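Local coordinates for nicastrin (Dictyostelium purpureum, PDB 4R12), which probably serves as a subunit of gamma-secretase, with a large extracellular domain that may recruit substrates such as Notch receptors for cleavage within the membrane, at residues 186-195 with 570-578; 276-284 with 545-553. All blocks are in the same frame, centred on the assembly; numbering follows the deposited sequence.

Interaction 1: residues 186-195 with 570-578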
ATOM      1  N   CYS A 186     -10.169   8.339  20.947  1.00 38.45           N
ATOM      2  CA  CYS A 186      -9.154   7.324  21.155  1.00 36.00           C
ATOM      3  C   CYS A 186      -7.772   7.967  21.286  1.00 34.78           C
ATOM      4  O   CYS A 186      -6.939   7.475  22.043  1.00 34.81           O
ATOM      5  CB  CYS A 186      -9.179   6.262  20.039  1.00 39.22           C
ATOM      6  SG  CYS A 186      -8.645   6.808  18.412  1.00 48.94           S
ATOM      7  N   LEU A 187      -7.523   9.068  20.583  1.00 37.71           N
ATOM      8  CA  LEU A 187      -6.229   9.740  20.743  1.00 36.08           C
ATOM      9  C   LEU A 187      -6.048  10.290  22.161  1.00 40.56           C
ATOM     10  O   LEU A 187      -4.991  10.115  22.760  1.00 38.58           O
ATOM     11  CB  LEU A 187      -6.050  10.866  19.728  1.00 39.22           C
ATOM     12  CG  LEU A 187      -5.663  10.503  18.285  1.00 35.63           C
ATOM     13  CD1 LEU A 187      -5.520  11.776  17.475  1.00 35.19           C
ATOM     14  CD2 LEU A 187      -4.369   9.672  18.200  1.00 33.46           C
ATOM     15  N   ARG A 188      -7.078  10.943  22.689  1.00 40.35           N
ATOM     16  CA  ARG A 188      -7.040  11.490  24.048  1.00 42.40           C
ATOM     17  C   ARG A 188      -6.690  10.417  25.081  1.00 41.56           C
ATOM     18  O   ARG A 188      -5.934  10.670  26.027  1.00 43.07           O
ATOM     19  CB  ARG A 188      -8.392  12.143  24.397  1.00 45.00           C
ATOM     20  CG  ARG A 188      -8.446  12.758  25.793  1.00 48.39           C
ATOM     21  CD  ARG A 188      -9.773  13.452  26.071  1.00 50.94           C
ATOM     22  NE  ARG A 188     -10.918  12.552  25.967  1.00 51.76           N
ATOM     23  CZ  ARG A 188     -11.928  12.734  25.121  1.00 51.05           C
ATOM     24  NH1 ARG A 188     -11.928  13.786  24.315  1.00 52.39           N
ATOM     25  NH2 ARG A 188     -12.937  11.873  25.078  1.00 51.08           N
ATOM     26  N   ARG A 189      -7.218   9.211  24.889  1.00 40.16           N
ATOM     27  CA  ARG A 189      -6.988   8.123  25.845  1.00 43.09           C
ATOM     28  C   ARG A 189      -5.729   7.317  25.552  1.00 41.25           C
ATOM     29  O   ARG A 189      -5.343   6.453  26.339  1.00 43.11           O
ATOM     30  CB  ARG A 189      -8.192   7.188  25.874  1.00 44.08           C
ATOM     31  CG  ARG A 189      -9.478   7.900  26.245  1.00 49.18           C
ATOM     32  CD  ARG A 189     -10.636   6.935  26.415  1.00 51.89           C
ATOM     33  NE  ARG A 189     -11.900   7.656  26.549  1.00 58.36           N
ATOM     34  CZ  ARG A 189     -13.006   7.136  27.070  1.00 60.90           C
ATOM     35  NH1 ARG A 189     -13.003   5.885  27.518  1.00 61.46           N
ATOM     36  NH2 ARG A 189     -14.111   7.870  27.153  1.00 59.60           N
ATOM     37  N   GLY A 190      -5.089   7.596  24.424  1.00 40.57           N
ATOM     38  CA  GLY A 190      -3.887   6.876  24.042  1.00 38.04           C
ATOM     39  C   GLY A 190      -4.182   5.458  23.585  1.00 37.50           C
ATOM     40  O   GLY A 190      -3.363   4.561  23.760  1.00 38.42           O
ATOM     41  N   PHE A 191      -5.358   5.265  22.989  1.00 35.02           N
ATOM     42  CA  PHE A 191      -5.820   3.950  22.551  1.00 34.19           C
ATOM     43  C   PHE A 191      -5.728   3.775  21.035  1.00 33.28           C
ATOM     44  O   PHE A 191      -6.261   2.811  20.500  1.00 32.65           O
ATOM     45  CB  PHE A 191      -7.278   3.711  22.977  1.00 37.89           C
ATOM     46  CG  PHE A 191      -7.471   3.550  24.461  1.00 40.21           C
ATOM     47  CD1 PHE A 191      -6.402   3.241  25.286  1.00 41.50           C
ATOM     48  CD2 PHE A 191      -8.727   3.695  25.024  1.00 42.70           C
ATOM     49  CE1 PHE A 191      -6.583   3.093  26.652  1.00 44.74           C
ATOM     50  CE2 PHE A 191      -8.915   3.546  26.386  1.00 46.18           C
ATOM     51  CZ  PHE A 191      -7.842   3.242  27.198  1.00 43.84           C
ATOM     52  N   CYS A 192      -5.070   4.705  20.351  1.00 31.26           N
ATOM     53  CA  CYS A 192      -4.920   4.603  18.904  1.00 30.83           C
ATOM     54  C   CYS A 192      -3.734   5.435  18.421  1.00 32.09           C
ATOM     55  O   CYS A 192      -3.183   6.230  19.178  1.00 31.00           O
ATOM     56  CB  CYS A 192      -6.206   5.041  18.194  1.00 30.61           C
ATOM     57  SG  CYS A 192      -6.581   6.774  18.382  1.00 39.06           S
ATOM     58  N   GLU A 193      -3.333   5.235  17.165  1.00 32.95           N
ATOM     59  CA  GLU A 193      -2.227   5.986  16.569  1.00 32.53           C
ATOM     60  C   GLU A 193      -2.579   6.394  15.142  1.00 28.74           C
ATOM     61  O   GLU A 193      -3.352   5.705  14.475  1.00 29.01           O
ATOM     62  CB  GLU A 193      -0.932   5.159  16.562  1.00 32.44           C
ATOM     63  CG  GLU A 193      -0.536   4.553  17.898  1.00 34.23           C
ATOM     64  CD  GLU A 193      -0.056   5.596  18.901  1.00 39.96           C
ATOM     65  OE1 GLU A 193       0.122   6.772  18.511  1.00 40.13           O
ATOM     66  OE2 GLU A 193       0.148   5.237  20.084  1.00 44.41           O
ATOM     67  N   PRO A 194      -2.027   7.525  14.676  1.00 27.82           N
ATOM     68  CA  PRO A 194      -2.265   7.964  13.298  1.00 29.75           C
ATOM     69  C   PRO A 194      -1.854   6.906  12.281  1.00 30.10           C
ATOM     70  O   PRO A 194      -0.827   6.257  12.457  1.00 28.06           O
ATOM     71  CB  PRO A 194      -1.389   9.212  13.167  1.00 29.47           C
ATOM     72  CG  PRO A 194      -1.278   9.733  14.570  1.00 33.62           C
ATOM     73  CD  PRO A 194      -1.196   8.487  15.417  1.00 31.62           C
ATOM     74  N   VAL A 195      -2.665   6.730  11.244  1.00 29.16           N
ATOM     75  CA  VAL A 195      -2.294   5.855  10.150  1.00 27.27           C
ATOM     76  C   VAL A 195      -1.245   6.569   9.329  1.00 27.59           C
ATOM     77  O   VAL A 195      -1.486   7.665   8.831  1.00 29.77           O
ATOM     78  CB  VAL A 195      -3.508   5.491   9.269  1.00 27.67           C
ATOM     79  CG1 VAL A 195      -3.063   4.690   8.033  1.00 25.46           C
ATOM     80  CG2 VAL A 195      -4.500   4.703  10.082  1.00 26.21           C
ATOM     81  N   PRO A 570      -6.659  14.588   6.189  1.00 35.85           N
ATOM     82  CA  PRO A 570      -7.224  13.264   6.470  1.00 35.42           C
ATOM     83  C   PRO A 570      -6.965  12.834   7.916  1.00 32.99           C
ATOM     84  O   PRO A 570      -5.836  12.919   8.391  1.00 33.19           O
ATOM     85  CB  PRO A 570      -6.500  12.333   5.470  1.00 34.12           C
ATOM     86  CG  PRO A 570      -5.321  13.092   4.988  1.00 33.98           C
ATOM     87  CD  PRO A 570      -5.673  14.558   5.093  1.00 34.73           C
ATOM     88  N   ILE A 571      -8.009  12.391   8.604  1.00 32.01           N
ATOM     89  CA  ILE A 571      -7.863  11.933   9.981  1.00 32.86           C
ATOM     90  C   ILE A 571      -8.204  10.460  10.107  1.00 31.83           C
ATOM     91  O   ILE A 571      -9.378  10.095  10.150  1.00 33.06           O
ATOM     92  CB  ILE A 571      -8.768  12.715  10.946  1.00 35.37           C
ATOM     93  CG1 ILE A 571      -8.473  14.213  10.865  1.00 36.66           C
ATOM     94  CG2 ILE A 571      -8.581  12.183  12.382  1.00 35.19           C
ATOM     95  CD1 ILE A 571      -7.049  14.575  11.225  1.00 34.45           C
ATOM     96  N   PHE A 572      -7.178   9.621  10.161  1.00 32.53           N
ATOM     97  CA  PHE A 572      -7.348   8.182  10.341  1.00 31.39           C
ATOM     98  C   PHE A 572      -6.435   7.730  11.458  1.00 30.38           C
ATOM     99  O   PHE A 572      -5.245   8.038  11.452  1.00 30.01           O
ATOM    100  CB  PHE A 572      -7.030   7.400   9.060  1.00 30.45           C
ATOM    101  CG  PHE A 572      -7.924   7.744   7.915  1.00 30.19           C
ATOM    102  CD1 PHE A 572      -9.125   7.086   7.740  1.00 28.47           C
ATOM    103  CD2 PHE A 572      -7.571   8.731   7.021  1.00 30.77           C
ATOM    104  CE1 PHE A 572      -9.957   7.399   6.669  1.00 31.12           C
ATOM    105  CE2 PHE A 572      -8.404   9.050   5.966  1.00 32.91           C
ATOM    106  CZ  PHE A 572      -9.596   8.385   5.795  1.00 32.33           C
ATOM    107  N   THR A 573      -6.997   7.009  12.421  1.00 28.70           N
ATOM    108  CA  THR A 573      -6.226   6.533  13.557  1.00 29.14           C
ATOM    109  C   THR A 573      -6.599   5.095  13.853  1.00 28.69           C
ATOM    110  O   THR A 573      -7.755   4.788  14.166  1.00 30.97           O
ATOM    111  CB  THR A 573      -6.467   7.380  14.838  1.00 30.93           C
ATOM    112  OG1 THR A 573      -7.846   7.291  15.220  1.00 32.39           O
ATOM    113  CG2 THR A 573      -6.080   8.836  14.613  1.00 31.06           C
ATOM    114  N   GLU A 574      -5.612   4.216  13.778  1.00 27.81           N
ATOM    115  CA  GLU A 574      -5.861   2.803  13.980  1.00 27.75           C
ATOM    116  C   GLU A 574      -5.842   2.456  15.458  1.00 28.25           C
ATOM    117  O   GLU A 574      -4.947   2.890  16.192  1.00 28.81           O
ATOM    118  CB  GLU A 574      -4.820   1.970  13.239  1.00 29.42           C
ATOM    119  CG  GLU A 574      -4.937   0.474  13.478  1.00 28.10           C
ATOM    120  CD  GLU A 574      -3.885  -0.287  12.698  1.00 31.06           C
ATOM    121  OE1 GLU A 574      -2.880  -0.725  13.301  1.00 29.43           O
ATOM    122  OE2 GLU A 574      -4.062  -0.422  11.477  1.00 29.51           O
ATOM    123  N   SER A 575      -6.831   1.682  15.885  1.00 27.28           N
ATOM    124  CA  SER A 575      -6.881   1.192  17.264  1.00 29.98           C
ATOM    125  C   SER A 575      -5.612   0.465  17.669  1.00 30.28           C
ATOM    126  O   SER A 575      -5.058  -0.315  16.878  1.00 28.25           O
ATOM    127  CB  SER A 575      -8.060   0.243  17.447  1.00 29.88           C
ATOM    128  OG  SER A 575      -8.070  -0.296  18.759  1.00 32.20           O
ATOM    129  N   ASN A 576      -5.160   0.705  18.900  1.00 32.20           N
ATOM    130  CA  ASN A 576      -4.174  -0.171  19.536  1.00 34.10           C
ATOM    131  C   ASN A 576      -4.843  -1.493  19.865  1.00 33.93           C
ATOM    132  O   ASN A 576      -6.060  -1.543  20.060  1.00 33.67           O
ATOM    133  CB  ASN A 576      -3.601   0.426  20.834  1.00 34.48           C
ATOM    134  CG  ASN A 576      -2.814   1.713  20.612  1.00 35.26           C
ATOM    135  OD1 ASN A 576      -2.362   1.999  19.507  1.00 33.04           O
ATOM    136  ND2 ASN A 576      -2.647   2.492  21.677  1.00 33.89           N
ATOM    137  N   TRP A 577      -4.057  -2.563  19.930  1.00 34.92           N
ATOM    138  CA  TRP A 577      -4.549  -3.819  20.482  1.00 38.27           C
ATOM    139  C   TRP A 577      -3.421  -4.638  21.107  1.00 41.12           C
ATOM    140  O   TRP A 577      -2.252  -4.505  20.721  1.00 39.53           O
ATOM    141  CB  TRP A 577      -5.268  -4.637  19.408  1.00 36.13           C
ATOM    142  CG  TRP A 577      -4.400  -5.094  18.270  1.00 38.78           C
ATOM    143  CD1 TRP A 577      -3.535  -6.159  18.269  1.00 40.01           C
ATOM    144  CD2 TRP A 577      -4.337  -4.524  16.957  1.00 39.71           C
ATOM    145  NE1 TRP A 577      -2.934  -6.272  17.035  1.00 37.83           N
ATOM    146  CE2 TRP A 577      -3.408  -5.282  16.215  1.00 36.16           C
ATOM    147  CE3 TRP A 577      -4.968  -3.442  16.339  1.00 34.44           C
ATOM    148  CZ2 TRP A 577      -3.098  -4.993  14.885  1.00 35.00           C
ATOM    149  CZ3 TRP A 577      -4.657  -3.156  15.017  1.00 32.17           C
ATOM    150  CH2 TRP A 577      -3.729  -3.931  14.306  1.00 34.33           C
ATOM    151  N   ASP A 578      -3.778  -5.482  22.071  1.00 44.14           N
ATOM    152  CA  ASP A 578      -2.790  -6.311  22.771  1.00 44.63           C
ATOM    153  C   ASP A 578      -2.428  -7.549  21.972  1.00 44.93           C
ATOM    154  O   ASP A 578      -1.247  -7.818  21.731  1.00 47.99           O
ATOM    155  CB  ASP A 578      -3.306  -6.721  24.157  1.00 47.91           C
ATOM    156  CG  ASP A 578      -3.215  -5.593  25.167  1.00 54.26           C
ATOM    157  OD1 ASP A 578      -2.668  -4.521  24.814  1.00 53.44           O
ATOM    158  OD2 ASP A 578      -3.678  -5.778  26.317  1.00 60.30           O
TER
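Cys192, Glu193 and Pro194 pair with Ser575, Glu574 and Thr573 as a short antiparallel beta ladder. Glu193 and Glu574 are its hydrogen-bonded pair. Glu193 N gives to Glu574 O at 3.0 Å, and Glu574 N returns to Glu193 O at 2.8 Å. Beyond this pair, Val195 N binds Phe572 O at 2.9 Å, and Asn576 N binds Phe191 O at 2.9 Å with a nearly straight N-H (172°). Strand 21-29 takes the other edge of 572-575, where the backbones of Thr573 and Ser575 bond to those of Met28 and Lys26. Asn576 turns its amide back over the Phe191 peptide, with CG anti to the carbonyl carbon (chi1 -64°). Asn576 OD1 meets Glu193 CG at 3.5 Å, while Asn576 ND2 lies near Gly190 O at an angle too poor for a bond. With an alanine here, the Phe191 peptide and Glu193 CG would probably lose their amide cover. Gly190 ends the helix in a Schellman motif, and the Cys186-Cys192 disulfide ties that helix to the strand. The Thr573 hydroxyl is satisfied by Ser183, and Thr573 OG1 also touches both sulfurs of the disulfide, Cys186 SG at 3.3 Å and Cys192 SG at 3.4 Å.

Interaction 2: residues 276-284 with 545-553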
ATOM      1  N   VAL A 276      -1.035  11.270   2.335  1.00 26.68           N
ATOM      2  CA  VAL A 276      -0.277  12.006   3.338  1.00 26.53           C
ATOM      3  C   VAL A 276       1.230  11.938   3.121  1.00 26.44           C
ATOM      4  O   VAL A 276       1.952  12.837   3.559  1.00 27.14           O
ATOM      5  CB  VAL A 276      -0.609  11.544   4.764  1.00 28.90           C
ATOM      6  CG1 VAL A 276      -2.095  11.779   5.047  1.00 29.29           C
ATOM      7  CG2 VAL A 276      -0.242  10.099   4.971  1.00 27.58           C
ATOM      8  N   GLY A 277       1.704  10.892   2.443  1.00 26.45           N
ATOM      9  CA  GLY A 277       3.116  10.784   2.108  1.00 24.71           C
ATOM     10  C   GLY A 277       3.592  11.846   1.129  1.00 27.69           C
ATOM     11  O   GLY A 277       4.541  12.582   1.416  1.00 27.94           O
ATOM     12  N   SER A 278       2.944  11.940  -0.026  1.00 24.86           N
ATOM     13  CA  SER A 278       3.295  13.000  -0.971  1.00 26.75           C
ATOM     14  C   SER A 278       3.059  14.391  -0.369  1.00 27.79           C
ATOM     15  O   SER A 278       3.891  15.286  -0.521  1.00 27.50           O
ATOM     16  CB  SER A 278       2.524  12.852  -2.290  1.00 25.72           C
ATOM     17  OG  SER A 278       1.132  12.690  -2.100  1.00 26.81           O
ATOM     18  N   GLU A 279       1.950  14.573   0.339  1.00 28.43           N
ATOM     19  CA  GLU A 279       1.659  15.887   0.924  1.00 31.53           C
ATOM     20  C   GLU A 279       2.698  16.339   1.953  1.00 32.01           C
ATOM     21  O   GLU A 279       3.125  17.500   1.940  1.00 31.29           O
ATOM     22  CB  GLU A 279       0.271  15.902   1.568  1.00 30.30           C
ATOM     23  CG  GLU A 279      -0.877  15.902   0.567  1.00 34.87           C
ATOM     24  CD  GLU A 279      -1.010  17.213  -0.228  1.00 38.34           C
ATOM     25  OE1 GLU A 279      -0.229  18.166  -0.004  1.00 40.93           O
ATOM     26  OE2 GLU A 279      -1.914  17.282  -1.085  1.00 38.10           O
ATOM     27  N   TYR A 280       3.104  15.436   2.841  1.00 28.85           N
ATOM     28  CA  TYR A 280       4.064  15.795   3.883  1.00 29.50           C
ATOM     29  C   TYR A 280       5.409  16.171   3.263  1.00 31.10           C
ATOM     30  O   TYR A 280       6.018  17.157   3.653  1.00 30.96           O
ATOM     31  CB  TYR A 280       4.226  14.640   4.873  1.00 27.95           C
ATOM     32  CG  TYR A 280       4.900  14.966   6.195  1.00 29.63           C
ATOM     33  CD1 TYR A 280       6.286  15.066   6.291  1.00 28.13           C
ATOM     34  CD2 TYR A 280       4.148  15.097   7.366  1.00 30.11           C
ATOM     35  CE1 TYR A 280       6.906  15.330   7.506  1.00 29.68           C
ATOM     36  CE2 TYR A 280       4.759  15.359   8.583  1.00 31.51           C
ATOM     37  CZ  TYR A 280       6.138  15.473   8.649  1.00 31.26           C
ATOM     38  OH  TYR A 280       6.753  15.713   9.856  1.00 31.12           O
ATOM     39  N   PHE A 281       5.856  15.387   2.285  1.00 31.04           N
ATOM     40  CA  PHE A 281       7.130  15.656   1.626  1.00 28.65           C
ATOM     41  C   PHE A 281       7.099  17.023   0.934  1.00 30.85           C
ATOM     42  O   PHE A 281       8.011  17.826   1.105  1.00 29.74           O
ATOM     43  CB  PHE A 281       7.463  14.540   0.620  1.00 28.54           C
ATOM     44  CG  PHE A 281       8.861  14.615   0.063  1.00 30.02           C
ATOM     45  CD1 PHE A 281       9.945  14.202   0.823  1.00 29.83           C
ATOM     46  CD2 PHE A 281       9.091  15.075  -1.224  1.00 31.50           C
ATOM     47  CE1 PHE A 281      11.235  14.253   0.312  1.00 30.85           C
ATOM     48  CE2 PHE A 281      10.385  15.129  -1.746  1.00 29.26           C
ATOM     49  CZ  PHE A 281      11.453  14.725  -0.978  1.00 30.57           C
ATOM     50  N   ILE A 282       6.044  17.279   0.162  1.00 29.22           N
ATOM     51  CA  ILE A 282       5.873  18.576  -0.513  1.00 29.91           C
ATOM     52  C   ILE A 282       5.835  19.730   0.492  1.00 33.22           C
ATOM     53  O   ILE A 282       6.481  20.764   0.294  1.00 34.51           O
ATOM     54  CB  ILE A 282       4.590  18.604  -1.363  1.00 30.74           C
ATOM     55  CG1 ILE A 282       4.764  17.715  -2.591  1.00 28.11           C
ATOM     56  CG2 ILE A 282       4.230  20.050  -1.788  1.00 30.93           C
ATOM     57  CD1 ILE A 282       3.453  17.321  -3.242  1.00 28.35           C
ATOM     58  N   ASN A 283       5.086  19.544   1.575  1.00 31.35           N
ATOM     59  CA  ASN A 283       5.032  20.556   2.622  1.00 33.00           C
ATOM     60  C   ASN A 283       6.425  20.883   3.156  1.00 36.35           C
ATOM     61  O   ASN A 283       6.760  22.052   3.361  1.00 36.03           O
ATOM     62  CB  ASN A 283       4.124  20.108   3.767  1.00 33.84           C
ATOM     63  CG  ASN A 283       3.855  21.224   4.755  1.00 36.31           C
ATOM     64  OD1 ASN A 283       3.334  22.268   4.383  1.00 36.62           O
ATOM     65  ND2 ASN A 283       4.207  21.009   6.020  1.00 34.22           N
ATOM     66  N   ASP A 284       7.244  19.856   3.355  1.00 33.29           N
ATOM     67  CA  ASP A 284       8.596  20.073   3.856  1.00 34.24           C
ATOM     68  C   ASP A 284       9.484  20.762   2.819  1.00 35.97           C
ATOM     69  O   ASP A 284      10.279  21.642   3.157  1.00 36.49           O
ATOM     70  CB  ASP A 284       9.225  18.749   4.307  1.00 33.18           C
ATOM     71  CG  ASP A 284       8.835  18.380   5.739  1.00 35.39           C
ATOM     72  OD1 ASP A 284       8.100  19.168   6.373  1.00 33.31           O
ATOM     73  OD2 ASP A 284       9.275  17.321   6.233  1.00 31.56           O
ATOM     74  N   LEU A 545      14.610   7.964   3.997  1.00 27.16           N
ATOM     75  CA  LEU A 545      13.255   7.880   4.511  1.00 26.68           C
ATOM     76  C   LEU A 545      12.654   9.268   4.712  1.00 27.73           C
ATOM     77  O   LEU A 545      13.375  10.214   5.029  1.00 28.72           O
ATOM     78  CB  LEU A 545      13.239   7.131   5.845  1.00 26.59           C
ATOM     79  CG  LEU A 545      13.744   5.687   5.840  1.00 26.52           C
ATOM     80  CD1 LEU A 545      13.966   5.213   7.274  1.00 31.95           C
ATOM     81  CD2 LEU A 545      12.742   4.788   5.141  1.00 25.25           C
ATOM     82  N   HIS A 546      11.337   9.378   4.560  1.00 26.32           N
ATOM     83  CA  HIS A 546      10.641  10.606   4.950  1.00 27.34           C
ATOM     84  C   HIS A 546       9.272  10.306   5.571  1.00 26.08           C
ATOM     85  O   HIS A 546       8.557   9.410   5.101  1.00 24.42           O
ATOM     86  CB  HIS A 546      10.460  11.550   3.759  1.00 27.00           C
ATOM     87  CG  HIS A 546      10.326  12.982   4.169  1.00 28.54           C
ATOM     88  ND1 HIS A 546      11.392  13.856   4.165  1.00 30.00           N
ATOM     89  CD2 HIS A 546       9.270  13.677   4.652  1.00 28.90           C
ATOM     90  CE1 HIS A 546      10.991  15.037   4.604  1.00 31.54           C
ATOM     91  NE2 HIS A 546       9.707  14.954   4.909  1.00 30.41           N
ATOM     92  N   ASN A 547       8.932  11.040   6.632  1.00 27.21           N
ATOM     93  CA  ASN A 547       7.633  10.919   7.294  1.00 26.23           C
ATOM     94  C   ASN A 547       6.449  10.978   6.320  1.00 25.74           C
ATOM     95  O   ASN A 547       6.404  11.840   5.442  1.00 26.66           O
ATOM     96  CB  ASN A 547       7.429  12.042   8.318  1.00 27.93           C
ATOM     97  CG  ASN A 547       8.269  11.881   9.576  1.00 30.16           C
ATOM     98  OD1 ASN A 547       8.837  10.818   9.858  1.00 28.14           O
ATOM     99  ND2 ASN A 547       8.314  12.942  10.365  1.00 28.38           N
ATOM    100  N   ALA A 548       5.496  10.073   6.500  1.00 25.27           N
ATOM    101  CA  ALA A 548       4.231  10.113   5.779  1.00 26.05           C
ATOM    102  C   ALA A 548       3.131  10.133   6.832  1.00 27.30           C
ATOM    103  O   ALA A 548       2.828   9.111   7.449  1.00 26.33           O
ATOM    104  CB  ALA A 548       4.091   8.921   4.844  1.00 25.78           C
ATOM    105  N   LEU A 549       2.561  11.318   7.039  1.00 26.88           N
ATOM    106  CA  LEU A 549       1.700  11.604   8.180  1.00 28.32           C
ATOM    107  C   LEU A 549       0.820  12.801   7.856  1.00 28.58           C
ATOM    108  O   LEU A 549       1.286  13.785   7.283  1.00 30.48           O
ATOM    109  CB  LEU A 549       2.534  11.888   9.442  1.00 29.90           C
ATOM    110  CG  LEU A 549       1.812  12.324  10.733  1.00 30.14           C
ATOM    111  CD1 LEU A 549       0.991  11.184  11.313  1.00 30.75           C
ATOM    112  CD2 LEU A 549       2.795  12.855  11.784  1.00 31.57           C
ATOM    113  N   SER A 550      -0.452  12.704   8.216  1.00 27.97           N
ATOM    114  CA  SER A 550      -1.398  13.780   7.952  1.00 30.95           C
ATOM    115  C   SER A 550      -0.920  15.081   8.569  1.00 31.66           C
ATOM    116  O   SER A 550      -0.370  15.087   9.669  1.00 33.12           O
ATOM    117  CB  SER A 550      -2.783  13.429   8.496  1.00 33.47           C
ATOM    118  OG  SER A 550      -3.692  14.500   8.280  1.00 34.13           O
ATOM    119  N   LEU A 551      -1.112  16.179   7.856  1.00 32.50           N
ATOM    120  CA  LEU A 551      -0.792  17.493   8.406  1.00 35.78           C
ATOM    121  C   LEU A 551      -1.820  17.928   9.461  1.00 36.61           C
ATOM    122  O   LEU A 551      -1.649  18.956  10.134  1.00 40.15           O
ATOM    123  CB  LEU A 551      -0.713  18.533   7.283  1.00 36.64           C
ATOM    124  CG  LEU A 551       0.424  18.357   6.271  1.00 36.77           C
ATOM    125  CD1 LEU A 551       0.334  19.435   5.194  1.00 36.84           C
ATOM    126  CD2 LEU A 551       1.784  18.393   6.948  1.00 34.21           C
ATOM    127  N   GLY A 552      -2.885  17.145   9.602  1.00 35.75           N
ATOM    128  CA  GLY A 552      -3.935  17.449  10.560  1.00 37.92           C
ATOM    129  C   GLY A 552      -3.585  17.113  11.999  1.00 39.25           C
ATOM    130  O   GLY A 552      -4.310  17.506  12.923  1.00 39.33           O
ATOM    131  N   PHE A 553      -2.479  16.392  12.186  1.00 38.21           N
ATOM    132  CA  PHE A 553      -2.026  15.964  13.506  1.00 38.82           C
ATOM    133  C   PHE A 553      -0.866  16.805  14.002  1.00 43.49           C
ATOM    134  O   PHE A 553      -0.076  17.310  13.211  1.00 40.39           O
ATOM    135  CB  PHE A 553      -1.566  14.496  13.502  1.00 36.05           C
ATOM    136  CG  PHE A 553      -2.662  13.501  13.254  1.00 35.53           C
ATOM    137  CD1 PHE A 553      -3.737  13.401  14.123  1.00 34.89           C
ATOM    138  CD2 PHE A 553      -2.594  12.634  12.174  1.00 32.29           C
ATOM    139  CE1 PHE A 553      -4.747  12.477  13.898  1.00 33.83           C
ATOM    140  CE2 PHE A 553      -3.593  11.709  11.941  1.00 32.39           C
ATOM    141  CZ  PHE A 553      -4.674  11.628  12.801  1.00 34.62           C
TER
HETATM  142  O   HOH W   1       0.715  14.874   4.988  1.00 29.76           O
HETATM  143  O   HOH W   2       6.519  11.115   2.698  1.00 27.28           O
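Tyr280 and Phe281 both set CG anti to the backbone N (chi1 -165° and -170°), which swings their rings from helix 276-287 onto strand 542-548. His546 does the same from the strand (chi1 -155°), and its ring reaches the helix between them. The helix lies across the strand. Phe281 brings its edge to one face of the His546 imidazole in a T-shaped stack, with Phe281 CD1 3.6 Å from His546 CG. Tyr280 meets the same imidazole rim to rim. Asn547 runs alongside Tyr280. Asn547 CB sits over one face of the Tyr280 ring in a CH-pi contact, 3.8 Å from the centroid. Asn547 ND2 gives a straight bond to Tyr280 OH at 3.2 Å. Asn547 OD1 is held by Gln198. Nearer the helix start, Gly277 CA lies 3.5 Å from Ala548 CB, and a beta-carbon on Gly277 would be tight there. Val276 packs on the Leu549-Ser550 peptide. Two waters bridge the backbones: one gives to Val276 O and Leu549 O, the other to Gly277 O and Asn547 O. Leu549 N is buried without a partner. His546 NE2 donates to Asp284 OD2 at 2.7 Å, close to the imidazole plane, on the anti side of the carboxylate and tilted out of its plane. Arg305 forms a salt bridge to the same oxygen, so the aspartate is probably ionised and its charge shared between arginine and histidine.

Overall arrangement
The centres of the two interactions lie about 18 Å apart, yet their residues touch. Strand 192-203 connects them, since it pairs antiparallel with both 572-575 and 542-548. Along the chain the order is 186-195, 276-284, 545-553, 570-578, so interaction 2 falls wholly within the span that interaction 1 closes. Pro570 O lies 2.7 Å from Ser550 OG, a probable hydrogen bond, and Pro570 also packs on Val276. Pro194 packs on Leu549 and Phe553. Interaction 2 joins a helix of the large lobe to a strand from late in the chain. Interaction 1 carries the connection on to strand 21-29 of the small lobe. The late strands thus probably help link the two lobes.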